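Local coordinates for conserved hypothetical protein (Streptococcus pneumoniae, PDB 4QDY), which is of unknown function but belongs to the YbbR family and carries two YbbR domains in tandem, at residues N15-I20 and F32-V38. Sequence-based numbering, arbitrary orientation.
Sequences NVPIDI and FASEVSV
V16 and V36 face each other as an antiparallel hydrogen-bonded pair: V16 N donates to V36 O at 2.9 Å, and V36 N returns a nearly straight bond to V16 O at 2.8 Å. The same V16 O also receives a CA-H contact from E35. P17 suits the next, non-hydrogen-bonded pair with E35, where no N-H is called for by the E35 strand; E35 CG rests on P17 CA. The two short strand segments run at 115°, far from a straight antiparallel pairing, and a weak bond from I18 N to S34 O, 3.5 Å long, follows.

Branched aliphatic residues fill the buried side. V38 CG2 lies 3.9 Å from V16 CG2, and I18, crossing V36 at about a right angle, brings CD1 to within 3.7 Å of V36 CG1. V61 and L77 continue this core. I20 CD1 meets F32 CE1 obliquely at 3.6 Å; CG of F32 sits between its backbone N and carbonyl carbon (chi1 53°), which places the ring beside that methyl.

E35 extends its carboxylate over the backbone of N15, OE1 3.6 Å from N15 CB. Its OE2 accepts a hydrogen bond from I20 N of the second subunit, while N15 ND2 donates one to Y22 O of that subunit. The arrangement is a twisted antiparallel strand pairing within the first YbbR-like domain: the V16 and V36 face is packed into the core, while E35, with N15, F32 and S34, meets the second subunit.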
ATOM      1  N   ASN A  15       6.282   6.267  -9.911  1.00 56.89           N
ATOM      2  CA  ASN A  15       6.721   5.882  -8.563  1.00 56.44           C
ATOM      3  C   ASN A  15       6.678   7.099  -7.607  1.00 59.89           C
ATOM      4  O   ASN A  15       7.657   7.372  -6.900  1.00 60.39           O
ATOM      5  CB  ASN A  15       8.142   5.265  -8.599  1.00 56.97           C
ATOM      6  CG  ASN A  15       8.326   4.097  -9.546  1.00 74.87           C
ATOM      7  OD1 ASN A  15       7.385   3.601 -10.181  1.00 67.83           O
ATOM      8  ND2 ASN A  15       9.561   3.638  -9.671  1.00 66.02           N
ATOM      9  N   VAL A  16       5.537   7.818  -7.581  1.00 55.06           N
ATOM     10  CA  VAL A  16       5.376   8.992  -6.714  1.00 54.76           C
ATOM     11  C   VAL A  16       4.633   8.542  -5.439  1.00 58.08           C
ATOM     12  O   VAL A  16       3.454   8.187  -5.519  1.00 57.59           O
ATOM     13  CB  VAL A  16       4.665  10.183  -7.420  1.00 58.40           C
ATOM     14  CG1 VAL A  16       4.645  11.415  -6.524  1.00 58.64           C
ATOM     15  CG2 VAL A  16       5.336  10.516  -8.746  1.00 58.41           C
ATOM     16  N   PRO A  17       5.299   8.522  -4.261  1.00 54.33           N
ATOM     17  CA  PRO A  17       4.602   8.074  -3.041  1.00 53.92           C
ATOM     18  C   PRO A  17       3.642   9.137  -2.501  1.00 57.49           C
ATOM     19  O   PRO A  17       3.911  10.332  -2.630  1.00 58.03           O
ATOM     20  CB  PRO A  17       5.743   7.807  -2.056  1.00 56.19           C
ATOM     21  CG  PRO A  17       6.854   8.682  -2.504  1.00 61.15           C
ATOM     22  CD  PRO A  17       6.704   8.891  -3.985  1.00 56.42           C
ATOM     23  N   ILE A  18       2.530   8.693  -1.890  1.00 52.82           N
ATOM     24  CA  ILE A  18       1.487   9.558  -1.324  1.00 52.39           C
ATOM     25  C   ILE A  18       1.776   9.814   0.159  1.00 56.34           C
ATOM     26  O   ILE A  18       2.001   8.862   0.913  1.00 55.97           O
ATOM     27  CB  ILE A  18       0.070   8.934  -1.515  1.00 54.92           C
ATOM     28  CG1 ILE A  18      -0.139   8.367  -2.941  1.00 54.62           C
ATOM     29  CG2 ILE A  18      -1.029   9.937  -1.123  1.00 55.92           C
ATOM     30  CD1 ILE A  18      -1.341   7.432  -3.091  1.00 60.66           C
ATOM     31  N   ASP A  19       1.742  11.091   0.580  1.00 53.07           N
ATOM     32  CA  ASP A  19       1.959  11.449   1.977  1.00 53.47           C
ATOM     33  C   ASP A  19       0.583  11.572   2.637  1.00 56.10           C
ATOM     34  O   ASP A  19      -0.063  12.617   2.572  1.00 56.08           O
ATOM     35  CB  ASP A  19       2.809  12.732   2.100  1.00 56.52           C
ATOM     36  CG  ASP A  19       3.399  12.982   3.482  1.00 71.54           C
ATOM     37  OD1 ASP A  19       2.641  12.911   4.479  1.00 72.72           O
ATOM     38  OD2 ASP A  19       4.602  13.311   3.561  1.00 79.93           O
ATOM     39  N   ILE A  20       0.120  10.467   3.227  1.00 51.49           N
ATOM     40  CA  ILE A  20      -1.191  10.365   3.858  1.00 51.04           C
ATOM     41  C   ILE A  20      -1.106  10.792   5.324  1.00 55.37           C
ATOM     42  O   ILE A  20      -0.366  10.190   6.101  1.00 55.25           O
ATOM     43  CB  ILE A  20      -1.747   8.920   3.727  1.00 53.19           C
ATOM     44  CG1 ILE A  20      -1.857   8.510   2.240  1.00 52.31           C
ATOM     45  CG2 ILE A  20      -3.096   8.792   4.444  1.00 54.40           C
ATOM     46  CD1 ILE A  20      -2.217   7.094   1.971  1.00 56.96           C
ATOM     47  N   PHE A  32      -5.502   0.723  -0.936  1.00 49.66           N
ATOM     48  CA  PHE A  32      -5.067   1.714  -1.925  1.00 49.56           C
ATOM     49  C   PHE A  32      -3.654   1.410  -2.424  1.00 54.44           C
ATOM     50  O   PHE A  32      -2.887   0.740  -1.727  1.00 53.97           O
ATOM     51  CB  PHE A  32      -5.116   3.135  -1.321  1.00 51.65           C
ATOM     52  CG  PHE A  32      -4.361   3.272  -0.017  1.00 53.58           C
ATOM     53  CD1 PHE A  32      -3.002   3.560  -0.007  1.00 56.68           C
ATOM     54  CD2 PHE A  32      -5.008   3.093   1.201  1.00 56.03           C
ATOM     55  CE1 PHE A  32      -2.298   3.631   1.193  1.00 57.92           C
ATOM     56  CE2 PHE A  32      -4.303   3.178   2.401  1.00 59.16           C
ATOM     57  CZ  PHE A  32      -2.954   3.450   2.389  1.00 57.21           C
ATOM     58  N   ALA A  33      -3.299   1.932  -3.613  1.00 51.85           N
ATOM     59  CA  ALA A  33      -1.958   1.775  -4.177  1.00 51.75           C
ATOM     60  C   ALA A  33      -1.024   2.798  -3.545  1.00 56.16           C
ATOM     61  O   ALA A  33      -1.312   4.000  -3.585  1.00 55.94           O
ATOM     62  CB  ALA A  33      -1.995   1.923  -5.691  1.00 52.44           C
ATOM     63  N   SER A  34       0.067   2.311  -2.920  1.00 52.97           N
ATOM     64  CA  SER A  34       1.087   3.093  -2.204  1.00 52.99           C
ATOM     65  C   SER A  34       1.648   4.256  -3.028  1.00 56.20           C
ATOM     66  O   SER A  34       1.921   5.317  -2.465  1.00 56.45           O
ATOM     67  CB  SER A  34       2.250   2.190  -1.801  1.00 57.05           C
ATOM     68  OG  SER A  34       2.896   1.624  -2.931  1.00 67.20           O
ATOM     69  N   GLU A  35       1.849   4.043  -4.346  1.00 51.60           N
ATOM     70  CA  GLU A  35       2.422   5.047  -5.235  1.00 51.19           C
ATOM     71  C   GLU A  35       1.498   5.366  -6.412  1.00 53.81           C
ATOM     72  O   GLU A  35       0.687   4.535  -6.822  1.00 52.91           O
ATOM     73  CB  GLU A  35       3.788   4.585  -5.766  1.00 52.74           C
ATOM     74  CG  GLU A  35       4.870   4.541  -4.697  1.00 62.86           C
ATOM     75  CD  GLU A  35       6.255   4.111  -5.139  1.00 81.41           C
ATOM     76  OE1 GLU A  35       6.368   3.333  -6.114  1.00 75.13           O
ATOM     77  OE2 GLU A  35       7.230   4.503  -4.460  1.00 75.96           O
ATOM     78  N   VAL A  36       1.637   6.594  -6.941  1.00 50.03           N
ATOM     79  CA  VAL A  36       0.872   7.127  -8.073  1.00 49.40           C
ATOM     80  C   VAL A  36       1.827   7.661  -9.152  1.00 52.88           C
ATOM     81  O   VAL A  36       3.044   7.686  -8.959  1.00 52.61           O
ATOM     82  CB  VAL A  36      -0.132   8.240  -7.636  1.00 53.20           C
ATOM     83  CG1 VAL A  36      -1.246   7.685  -6.758  1.00 52.89           C
ATOM     84  CG2 VAL A  36       0.571   9.419  -6.960  1.00 53.26           C
ATOM     85  N   SER A  37       1.258   8.093 -10.283  1.00 49.35           N
ATOM     86  CA  SER A  37       1.974   8.746 -11.375  1.00 49.36           C
ATOM     87  C   SER A  37       1.494  10.186 -11.468  1.00 52.29           C
ATOM     88  O   SER A  37       0.322  10.454 -11.204  1.00 52.07           O
ATOM     89  CB  SER A  37       1.797   8.001 -12.694  1.00 53.23           C
ATOM     90  OG  SER A  37       2.459   6.747 -12.653  1.00 63.06           O
ATOM     91  N   VAL A  38       2.400  11.123 -11.768  1.00 47.76           N
ATOM     92  CA  VAL A  38       2.041  12.539 -11.846  1.00 47.01           C
ATOM     93  C   VAL A  38       2.367  13.041 -13.252  1.00 49.85           C
ATOM     94  O   VAL A  38       3.516  12.956 -13.695  1.00 49.56           O
ATOM     95  CB  VAL A  38       2.737  13.392 -10.741  1.00 50.91           C
ATOM     96  CG1 VAL A  38       2.401  14.874 -10.884  1.00 51.01           C
ATOM     97  CG2 VAL A  38       2.358  12.899  -9.348  1.00 50.49           C
TER